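Local coordinates for Endonuclease/exonuclease/phosphatase (Leptotrichia buccalis C-1013-b, PDB 3TEB), which probably acts as a metal-binding nuclease, cutting phosphodiester bonds as nucleases of the DNase I-like endonuclease/exonuclease/phosphatase family do, at residues Y78-N83 with H101-E106; V95-R100 with R124-T129; E138-H143 with N169-M174. All coordinates share one frame; numbering follows the deposited sequence.

Interaction 1 of 3, residues Y78-N83 with H101-E106; sequences YLHWSN and HKIKAE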
loop_
_atom_site.group_PDB
_atom_site.type_symbol
_atom_site.label_atom_id
_atom_site.label_comp_id
_atom_site.label_asym_id
_atom_site.label_seq_id
_atom_site.Cartn_x
_atom_site.Cartn_y
_atom_site.Cartn_z
ATOM N N TYR A 78 4.725 -13.750 4.297
ATOM C CA TYR A 78 3.372 -14.220 4.063
ATOM C C TYR A 78 2.595 -13.233 3.210
ATOM O O TYR A 78 2.776 -12.024 3.333
ATOM C CB TYR A 78 2.663 -14.540 5.384
ATOM C CG TYR A 78 3.515 -15.365 6.335
ATOM C CD1 TYR A 78 3.851 -16.686 6.036
ATOM C CD2 TYR A 78 4.005 -14.815 7.526
ATOM C CE1 TYR A 78 4.649 -17.442 6.902
ATOM C CE2 TYR A 78 4.804 -15.563 8.404
ATOM C CZ TYR A 78 5.120 -16.879 8.087
ATOM O OH TYR A 78 5.901 -17.636 8.945
ATOM N N LEU A 79 1.768 -13.761 2.315
ATOM C CA LEU A 79 1.053 -12.943 1.350
ATOM C C LEU A 79 -0.447 -12.940 1.612
ATOM O O LEU A 79 -1.055 -14.000 1.786
ATOM C CB LEU A 79 1.317 -13.454 -0.068
ATOM C CG LEU A 79 0.349 -12.975 -1.162
ATOM C CD1 LEU A 79 0.411 -11.465 -1.379
ATOM C CD2 LEU A 79 0.610 -13.695 -2.446
ATOM N N HIS A 80 -1.046 -11.752 1.616
ATOM C CA HIS A 80 -2.498 -11.633 1.689
ATOM C C HIS A 80 -2.946 -10.672 0.618
ATOM O O HIS A 80 -2.476 -9.532 0.569
ATOM C CB HIS A 80 -2.929 -11.162 3.071
ATOM C CG HIS A 80 -2.211 -11.863 4.177
ATOM N ND1 HIS A 80 -2.683 -13.025 4.753
ATOM C CD2 HIS A 80 -1.028 -11.592 4.786
ATOM C CE1 HIS A 80 -1.836 -13.421 5.689
ATOM N NE2 HIS A 80 -0.823 -12.569 5.731
ATOM N N TRP A 81 -3.836 -11.137 -0.250
ATOM C CA TRP A 81 -4.204 -10.378 -1.425
ATOM C C TRP A 81 -5.694 -10.365 -1.573
ATOM O O TRP A 81 -6.383 -11.280 -1.133
ATOM C CB TRP A 81 -3.570 -11.000 -2.675
ATOM C CG TRP A 81 -3.953 -10.335 -3.999
ATOM C CD1 TRP A 81 -3.373 -9.232 -4.572
ATOM C CD2 TRP A 81 -4.988 -10.746 -4.893
ATOM N NE1 TRP A 81 -3.991 -8.928 -5.773
ATOM C CE2 TRP A 81 -4.986 -9.838 -5.989
ATOM C CE3 TRP A 81 -5.914 -11.785 -4.874
ATOM C CZ2 TRP A 81 -5.871 -9.939 -7.045
ATOM C CZ3 TRP A 81 -6.795 -11.889 -5.922
ATOM C CH2 TRP A 81 -6.765 -10.969 -7.005
ATOM N N SER A 82 -6.198 -9.324 -2.214
ATOM C CA SER A 82 -7.611 -9.254 -2.481
ATOM C C SER A 82 -7.902 -8.538 -3.774
ATOM O O SER A 82 -7.340 -7.477 -4.029
ATOM C CB SER A 82 -8.315 -8.541 -1.336
ATOM O OG SER A 82 -9.717 -8.718 -1.452
ATOM N N ASN A 83 -8.795 -9.108 -4.573
ATOM C CA ASN A 83 -9.180 -8.513 -5.854
ATOM C C ASN A 83 -10.160 -7.363 -5.631
ATOM O O ASN A 83 -11.000 -7.457 -4.736
ATOM C CB ASN A 83 -9.748 -9.612 -6.770
ATOM C CG ASN A 83 -10.701 -9.086 -7.829
ATOM O OD1 ASN A 83 -10.292 -8.539 -8.849
ATOM N ND2 ASN A 83 -11.990 -9.287 -7.599
ATOM N N HIS A 101 5.791 -11.252 9.871
ATOM C CA HIS A 101 5.124 -11.697 11.087
ATOM C C HIS A 101 3.905 -12.542 10.822
ATOM O O HIS A 101 3.208 -12.337 9.842
ATOM C CB HIS A 101 4.664 -10.491 11.884
ATOM C CG HIS A 101 5.770 -9.564 12.260
ATOM N ND1 HIS A 101 6.700 -9.872 13.229
ATOM C CD2 HIS A 101 6.097 -8.336 11.798
ATOM C CE1 HIS A 101 7.556 -8.871 13.346
ATOM N NE2 HIS A 101 7.214 -7.928 12.485
ATOM N N LYS A 102 3.631 -13.476 11.723
ATOM C CA LYS A 102 2.372 -14.215 11.711
ATOM C C LYS A 102 1.237 -13.315 12.199
ATOM O O LYS A 102 1.497 -12.302 12.845
ATOM C CB LYS A 102 2.509 -15.471 12.556
ATOM C CG LYS A 102 3.500 -16.425 11.944
ATOM C CD LYS A 102 3.725 -17.676 12.762
ATOM C CE LYS A 102 4.551 -18.669 11.934
ATOM N NZ LYS A 102 5.116 -19.774 12.772
ATOM N N ILE A 103 -0.011 -13.656 11.885
ATOM C CA ILE A 103 -1.124 -12.723 12.128
ATOM C C ILE A 103 -2.283 -13.275 12.974
ATOM O O ILE A 103 -2.515 -14.487 12.999
ATOM C CB ILE A 103 -1.695 -12.167 10.802
ATOM C CG1 ILE A 103 -2.208 -13.307 9.925
ATOM C CG2 ILE A 103 -0.654 -11.348 10.079
ATOM C CD1 ILE A 103 -3.302 -12.900 8.990
ATOM N N LYS A 104 -3.010 -12.371 13.647
ATOM C CA LYS A 104 -4.190 -12.731 14.467
ATOM C C LYS A 104 -5.474 -12.655 13.651
ATOM O O LYS A 104 -6.422 -13.369 13.939
ATOM C CB LYS A 104 -4.349 -11.799 15.684
ATOM C CG LYS A 104 -3.136 -11.644 16.564
ATOM C CD LYS A 104 -3.067 -12.720 17.668
ATOM C CE LYS A 104 -3.661 -12.214 19.018
ATOM N NZ LYS A 104 -2.813 -12.647 20.173
ATOM N N ALA A 105 -5.515 -11.757 12.663
ATOM C CA ALA A 105 -6.726 -11.500 11.880
ATOM C C ALA A 105 -6.382 -11.012 10.474
ATOM O O ALA A 105 -5.280 -10.533 10.231
ATOM C CB ALA A 105 -7.625 -10.494 12.596
ATOM N N GLU A 106 -7.329 -11.150 9.556
ATOM C CA GLU A 106 -7.169 -10.722 8.177
ATOM C C GLU A 106 -8.540 -10.342 7.682
ATOM O O GLU A 106 -9.498 -11.062 7.903
ATOM C CB GLU A 106 -6.642 -11.871 7.311
ATOM C CG GLU A 106 -6.095 -11.442 5.938
ATOM C CD GLU A 106 -7.111 -11.516 4.762
ATOM O OE1 GLU A 106 -8.335 -11.667 5.001
ATOM O OE2 GLU A 106 -6.673 -11.417 3.580
#

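Interaction 2 of 3, residues V95-R100 with R124-T129; sequences VAVITR and RIVSIT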
loop_
_atom_site.group_PDB
_atom_site.type_symbol
_atom_site.label_atom_id
_atom_site.label_comp_id
_atom_site.label_asym_id
_atom_site.label_seq_id
_atom_site.Cartn_x
_atom_site.Cartn_y
_atom_site.Cartn_z
ATOM N N VAL A 95 -5.114 -5.311 -4.073
ATOM C CA VAL A 95 -4.082 -4.794 -3.196
ATOM C C VAL A 95 -3.540 -5.967 -2.441
ATOM O O VAL A 95 -4.184 -7.013 -2.395
ATOM C CB VAL A 95 -4.626 -3.746 -2.201
ATOM C CG1 VAL A 95 -4.926 -2.434 -2.912
ATOM C CG2 VAL A 95 -5.865 -4.253 -1.499
ATOM N N ALA A 96 -2.353 -5.816 -1.865
ATOM C CA ALA A 96 -1.794 -6.897 -1.073
ATOM C C ALA A 96 -1.007 -6.385 0.116
ATOM O O ALA A 96 -0.721 -5.189 0.219
ATOM C CB ALA A 96 -0.952 -7.800 -1.921
ATOM N N VAL A 97 -0.695 -7.292 1.032
ATOM C CA VAL A 97 0.204 -7.010 2.134
ATOM C C VAL A 97 1.131 -8.202 2.238
ATOM O O VAL A 97 0.681 -9.343 2.207
ATOM C CB VAL A 97 -0.552 -6.885 3.476
ATOM C CG1 VAL A 97 0.427 -6.673 4.608
ATOM C CG2 VAL A 97 -1.568 -5.755 3.447
ATOM N N ILE A 98 2.426 -7.952 2.334
ATOM C CA ILE A 98 3.375 -9.015 2.661
ATOM C C ILE A 98 3.869 -8.788 4.085
ATOM O O ILE A 98 4.008 -7.637 4.519
ATOM C CB ILE A 98 4.607 -9.002 1.741
ATOM C CG1 ILE A 98 4.213 -9.044 0.255
ATOM C CG2 ILE A 98 5.546 -10.139 2.100
ATOM C CD1 ILE A 98 3.663 -10.370 -0.242
ATOM N N THR A 99 4.137 -9.863 4.820
ATOM C CA THR A 99 4.639 -9.679 6.172
ATOM C C THR A 99 5.594 -10.749 6.645
ATOM O O THR A 99 5.459 -11.911 6.281
ATOM C CB THR A 99 3.497 -9.395 7.216
ATOM O OG1 THR A 99 4.081 -9.177 8.508
ATOM C CG2 THR A 99 2.459 -10.513 7.281
ATOM N N ARG A 100 6.555 -10.308 7.454
ATOM C CA ARG A 100 7.516 -11.139 8.172
ATOM C C ARG A 100 6.882 -11.836 9.370
ATOM O O ARG A 100 7.398 -12.861 9.843
ATOM C CB ARG A 100 8.605 -10.243 8.730
ATOM C CG ARG A 100 9.950 -10.392 8.144
ATOM C CD ARG A 100 10.851 -9.285 8.656
ATOM N NE ARG A 100 11.084 -9.391 10.096
ATOM C CZ ARG A 100 11.540 -8.409 10.874
ATOM N NH1 ARG A 100 11.825 -7.219 10.370
ATOM N NH2 ARG A 100 11.697 -8.615 12.175
ATOM N N ARG A 124 -11.437 -2.645 -2.899
ATOM C CA ARG A 124 -11.375 -3.539 -1.755
ATOM C C ARG A 124 -10.088 -3.219 -0.959
ATOM O O ARG A 124 -9.059 -2.874 -1.541
ATOM C CB ARG A 124 -11.397 -4.986 -2.258
ATOM C CG ARG A 124 -11.642 -6.071 -1.245
ATOM C CD ARG A 124 -12.966 -6.803 -1.419
ATOM N NE ARG A 124 -13.001 -7.624 -2.616
ATOM C CZ ARG A 124 -13.898 -8.581 -2.865
ATOM N NH1 ARG A 124 -14.841 -8.860 -1.991
ATOM N NH2 ARG A 124 -13.854 -9.262 -4.010
ATOM N N ILE A 125 -10.162 -3.307 0.368
ATOM C CA ILE A 125 -9.016 -3.063 1.244
ATOM C C ILE A 125 -8.536 -4.375 1.857
ATOM O O ILE A 125 -9.320 -5.293 2.078
ATOM C CB ILE A 125 -9.421 -2.105 2.371
ATOM C CG1 ILE A 125 -10.035 -0.814 1.798
ATOM C CG2 ILE A 125 -8.263 -1.806 3.275
ATOM C CD1 ILE A 125 -9.035 0.159 1.111
ATOM N N VAL A 126 -7.246 -4.483 2.119
ATOM C CA VAL A 126 -6.745 -5.643 2.836
ATOM C C VAL A 126 -6.210 -5.195 4.181
ATOM O O VAL A 126 -5.356 -4.298 4.247
ATOM C CB VAL A 126 -5.647 -6.376 2.060
ATOM C CG1 VAL A 126 -5.054 -7.493 2.891
ATOM C CG2 VAL A 126 -6.235 -6.959 0.832
ATOM N N SER A 127 -6.716 -5.806 5.252
ATOM C CA SER A 127 -6.187 -5.539 6.580
ATOM C C SER A 127 -5.563 -6.771 7.197
ATOM O O SER A 127 -5.931 -7.902 6.884
ATOM C CB SER A 127 -7.243 -4.954 7.502
ATOM O OG SER A 127 -8.107 -5.959 7.974
ATOM N N ILE A 128 -4.621 -6.512 8.093
ATOM C CA ILE A 128 -3.839 -7.517 8.761
ATOM C C ILE A 128 -3.738 -7.126 10.252
ATOM O O ILE A 128 -3.587 -5.947 10.581
ATOM C CB ILE A 128 -2.476 -7.675 8.003
ATOM C CG1 ILE A 128 -2.203 -9.126 7.717
ATOM C CG2 ILE A 128 -1.277 -6.990 8.653
ATOM C CD1 ILE A 128 -3.243 -9.694 6.814
ATOM N N THR A 129 -3.878 -8.088 11.160
ATOM C CA THR A 129 -3.628 -7.803 12.576
ATOM C C THR A 129 -2.397 -8.561 13.094
ATOM O O THR A 129 -2.365 -9.792 13.088
ATOM C CB THR A 129 -4.882 -8.056 13.451
ATOM O OG1 THR A 129 -5.997 -7.381 12.868
ATOM C CG2 THR A 129 -4.695 -7.518 14.856
#

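Interaction 3 of 3, residues E138-H143 with N169-M174; sequences EFYSCH and NLKILM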
loop_
_atom_site.group_PDB
_atom_site.type_symbol
_atom_site.label_atom_id
_atom_site.label_comp_id
_atom_site.label_asym_id
_atom_site.label_seq_id
_atom_site.Cartn_x
_atom_site.Cartn_y
_atom_site.Cartn_z
ATOM N N GLU A 138 -3.217 -3.008 13.545
ATOM C CA GLU A 138 -3.910 -3.308 12.297
ATOM C C GLU A 138 -3.320 -2.504 11.173
ATOM O O GLU A 138 -3.203 -1.293 11.282
ATOM C CB GLU A 138 -5.393 -3.008 12.421
ATOM C CG GLU A 138 -6.106 -3.929 13.397
ATOM C CD GLU A 138 -7.485 -3.442 13.783
ATOM O OE1 GLU A 138 -8.016 -2.542 13.104
ATOM O OE2 GLU A 138 -8.042 -3.967 14.769
ATOM N N PHE A 139 -2.928 -3.195 10.107
ATOM C CA PHE A 139 -2.313 -2.585 8.921
ATOM C C PHE A 139 -3.288 -2.640 7.754
ATOM O O PHE A 139 -3.897 -3.672 7.513
ATOM C CB PHE A 139 -1.024 -3.312 8.567
ATOM C CG PHE A 139 0.090 -3.068 9.534
ATOM C CD1 PHE A 139 0.911 -1.947 9.411
ATOM C CD2 PHE A 139 0.325 -3.955 10.581
ATOM C CE1 PHE A 139 1.954 -1.704 10.326
ATOM C CE2 PHE A 139 1.369 -3.732 11.498
ATOM C CZ PHE A 139 2.184 -2.599 11.365
ATOM N N TYR A 140 -3.468 -1.534 7.046
ATOM C CA TYR A 140 -4.450 -1.497 5.964
ATOM C C TYR A 140 -3.793 -1.036 4.688
ATOM O O TYR A 140 -3.160 0.015 4.677
ATOM C CB TYR A 140 -5.594 -0.539 6.293
ATOM C CG TYR A 140 -6.486 -0.956 7.432
ATOM C CD1 TYR A 140 -7.765 -1.445 7.188
ATOM C CD2 TYR A 140 -6.066 -0.839 8.755
ATOM C CE1 TYR A 140 -8.608 -1.827 8.236
ATOM C CE2 TYR A 140 -6.893 -1.212 9.811
ATOM C CZ TYR A 140 -8.162 -1.706 9.550
ATOM O OH TYR A 140 -8.991 -2.076 10.595
ATOM N N SER A 141 -3.948 -1.815 3.617
ATOM C CA SER A 141 -3.418 -1.451 2.302
ATOM C C SER A 141 -4.523 -0.824 1.465
ATOM O O SER A 141 -5.521 -1.474 1.180
ATOM C CB SER A 141 -2.857 -2.680 1.609
ATOM O OG SER A 141 -2.173 -2.316 0.424
ATOM N N CYS A 142 -4.352 0.441 1.093
ATOM C CA CYS A 142 -5.440 1.199 0.485
ATOM C C CYS A 142 -5.054 1.781 -0.839
ATOM O O CYS A 142 -3.925 2.244 -1.013
ATOM C CB CYS A 142 -5.846 2.368 1.360
ATOM S SG CYS A 142 -5.743 2.038 3.101
ATOM N N HIS A 143 -6.012 1.778 -1.761
ATOM C CA HIS A 143 -5.875 2.471 -3.025
ATOM C C HIS A 143 -7.195 3.145 -3.374
ATOM O O HIS A 143 -8.128 2.496 -3.857
ATOM C CB HIS A 143 -5.414 1.517 -4.129
ATOM C CG HIS A 143 -5.261 2.178 -5.460
ATOM N ND1 HIS A 143 -5.581 1.549 -6.638
ATOM C CD2 HIS A 143 -4.858 3.427 -5.794
ATOM C CE1 HIS A 143 -5.352 2.373 -7.645
ATOM N NE2 HIS A 143 -4.913 3.519 -7.159
ATOM N N ASN A 169 -7.449 -0.121 18.871
ATOM C CA ASN A 169 -6.181 -0.596 18.354
ATOM C C ASN A 169 -5.477 0.458 17.539
ATOM O O ASN A 169 -6.127 1.302 16.919
ATOM C CB ASN A 169 -6.404 -1.818 17.477
ATOM C CG ASN A 169 -6.312 -3.092 18.245
ATOM O OD1 ASN A 169 -6.220 -3.071 19.464
ATOM N ND2 ASN A 169 -6.329 -4.219 17.543
ATOM N N LEU A 170 -4.150 0.403 17.536
ATOM C CA LEU A 170 -3.386 1.212 16.606
ATOM C C LEU A 170 -3.688 0.716 15.205
ATOM O O LEU A 170 -3.524 -0.471 14.893
ATOM C CB LEU A 170 -1.889 1.132 16.894
ATOM C CG LEU A 170 -0.915 1.779 15.911
ATOM C CD1 LEU A 170 -1.156 3.270 15.796
ATOM C CD2 LEU A 170 0.503 1.511 16.348
ATOM N N LYS A 171 -4.170 1.631 14.377
ATOM C CA LYS A 171 -4.499 1.327 12.998
ATOM C C LYS A 171 -3.520 2.082 12.126
ATOM O O LYS A 171 -3.401 3.309 12.238
ATOM C CB LYS A 171 -5.942 1.725 12.690
ATOM C CG LYS A 171 -6.937 0.773 13.288
ATOM C CD LYS A 171 -8.360 1.279 13.286
ATOM C CE LYS A 171 -9.179 0.329 14.140
ATOM N NZ LYS A 171 -10.619 0.345 13.861
ATOM N N ILE A 172 -2.778 1.347 11.299
ATOM C CA ILE A 172 -1.841 1.958 10.349
ATOM C C ILE A 172 -2.314 1.694 8.931
ATOM O O ILE A 172 -2.576 0.561 8.522
ATOM C CB ILE A 172 -0.379 1.540 10.592
ATOM C CG1 ILE A 172 0.118 2.206 11.871
ATOM C CG2 ILE A 172 0.497 1.955 9.426
ATOM C CD1 ILE A 172 1.360 1.599 12.437
ATOM N N LEU A 173 -2.410 2.777 8.186
ATOM C CA LEU A 173 -3.258 2.822 7.029
ATOM C C LEU A 173 -2.432 3.347 5.850
ATOM O O LEU A 173 -2.144 4.530 5.765
ATOM C CB LEU A 173 -4.425 3.718 7.407
ATOM C CG LEU A 173 -5.732 3.675 6.667
ATOM C CD1 LEU A 173 -6.853 3.904 7.638
ATOM C CD2 LEU A 173 -5.651 4.778 5.628
HETATM N N MSE A 174 -2.041 2.428 4.964
HETATM C CA MSE A 174 -0.981 2.631 3.959
HETATM C C MSE A 174 -1.472 2.586 2.512
HETATM O O MSE A 174 -2.236 1.689 2.125
HETATM C CB MSE A 174 0.071 1.525 4.094
HETATM C CG MSE A 174 0.801 1.461 5.410
HETATM SE SE MSE A 174 1.743 -0.239 5.624
HETATM C CE MSE A 174 0.203 -1.323 5.991
#

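Interaction 1 of 3, residues Y78-N83 with H101-E106
Tyr78 and His101 bring their CA atoms to 7.7 Å at one end and His80 and Glu106 to 8.0 Å at the other, spacings at which side chains fill the gap and the two backbones do not pair. The Tyr78 ring presents its edge to the backbone of His101, with CD2 lying 3.5 Å from His101 O and the oxygen near the ring plane. The Tyr78 and Lys102 side chains cross at an oblique angle: Lys102, extended beyond CG, meets Tyr78 CE2 with its CG, and its CE comes within 3.4 Å of Tyr78 OH. The CB of His101 points away from 78-83, and its NE2 is hydrogen-bonded to Asp36 OD1. His80 and Ile103 meet tip to tip, His80 CE1 touching Ile103 CD1 at 3.6 Å. Glu106 slides past the same imidazole in the opposite direction; its CG, anti to the backbone N (chi1 -165°), lies 3.9 Å from His80 ND1, and the bend at chi2 (-94°) then turns CD. The carboxylate and imidazole planes stand 51° apart, and Glu106 OE2 stays 4.5 Å from His80 ND1, near enough that it might favour a protonated histidine without bonding to it. Glu108 brings a second carboxylate close to Glu106. Tyr78 and His80 belong to an outermost strand of one sheet, paired with strand 91-99, whereas 101-106 leads into strand 105-110 of the other. This is a surface contact at the rim of the two-sheet beta sandwich of the DNase I-like fold, where the chain passes between sheets.

Interaction 2 of 3, residues V95-R100 with R124-T129
Val126 sits between Val95 and Val97, and its side chain carries much of this contact. Its CB already lies 4.1 Å from Val95 CG2. Beyond it the two methyls part company: CG1, anti to the backbone N (chi1 174°), meets Val97 CG2 at 3.9 Å, while CG2 packs against Val95 CG2 at 3.6 Å and lies 3.8 Å from the backbone oxygen Val95 O. The Val126 side chain passes those of Val95 and Val97 in the opposite direction, and they meet methyl to methyl. Val95 CG2 also reaches the backbone of the facing strand, 3.5 Å from Arg124 O. The second methyl of Val97, CG1, makes a looser contact with Ile128 CG2 at 4.4 Å. The three apolar side-chain pairs come from alternate residues of each strand, Val95 and Val97 against Val126 and Ile128, as expected where two strands face each other with one side each. The strands run nearly parallel, at 13°, with axes 6.6 Å apart at their closest, yet they belong to different sheets. Strand 91-99 pairs with 78-84 and 37-46; strand 124-132 lies between 105-110 and 135-143. The valines are therefore a slice of the sandwich core. Ser82 and His80 of strand 78-84 add to it over Val126 and Ile128, and Val95 rests on Gln41, close to the magnesium-binding Glu42 in strand 37-46.

Interaction 3 of 3, residues E138-H143 with N169-M174
Glu138 and Tyr140 exchange backbone hydrogen bonds with Leu170, Ile172 and Met174, a selenomethionine here, in a regular parallel ladder tilted by 20°. Glu138 N donates to Leu170 O at 2.9 Å, and Glu138 O accepts from Ile172 N at 2.7 Å. Tyr140 N and O then bond to Ile172 O and Met174 N, and Cys142 N to Met174 O. The two strands, joined through helix 154-162, form a beta-alpha-beta unit within one sheet of the DNase I-like sandwich. Polar contacts gather on the face carrying Glu138, Tyr140, Lys171 and Leu173. Tyr140 OH donates to Glu138 OE1 at 2.7 Å. Asn169 ND2 donates to Glu138 OE2 at 3.3 Å, coming from above the carboxylate plane, 42° out of it, and crossing the glutamate at about a right angle. Lys171 lies beside Glu138, pointing the same way, but its NZ is 4.0 Å from Glu138 OE1, a long salt bridge; NZ is bonded instead to the backbone oxygens of Leu162 and Thr165. Thr165 OG1 and Asn167 ND2 also bond to the buried carboxylate, which is thus gripped at both oxygens. Cys142 SG touches Leu173 CD2 at 3.7 Å. Apolar packing fills the opposite face, toward strand 4-10 of the other sheet. Phe139 lies alongside Ile172, with Phe139 CD1 3.9 Å from Ile172 CB. The bend of Met174 at chi3 (-75°) brings CE to the edge of the Phe139 ring, 3.5 Å from Phe139 CD1, and Ile6 touches all three side chains.

How the interactions relate
From the N terminus, segment 78-83 opens interaction 1 and segment 95-100 opens interaction 2 before 101-106 closes the first loop; 124-129 then closes the second, so the two contacts cross along the chain. Both span the gap between the two sheets, one at the surface and the other in the core, with centres 5 Å apart. Interaction 3 follows in series: 138-143 opens it, the chain passes through helix 154-162, and segment 169-174 closes it within one sheet. Strand 124-132 connects interactions 2 and 3, since it pairs with strand 135-143, Ile128 O and Val126 O probably bonding to Phe139 N and Ser141 N. Interactions 1 and 3 do not touch; their nearest atoms are about 7 Å apart.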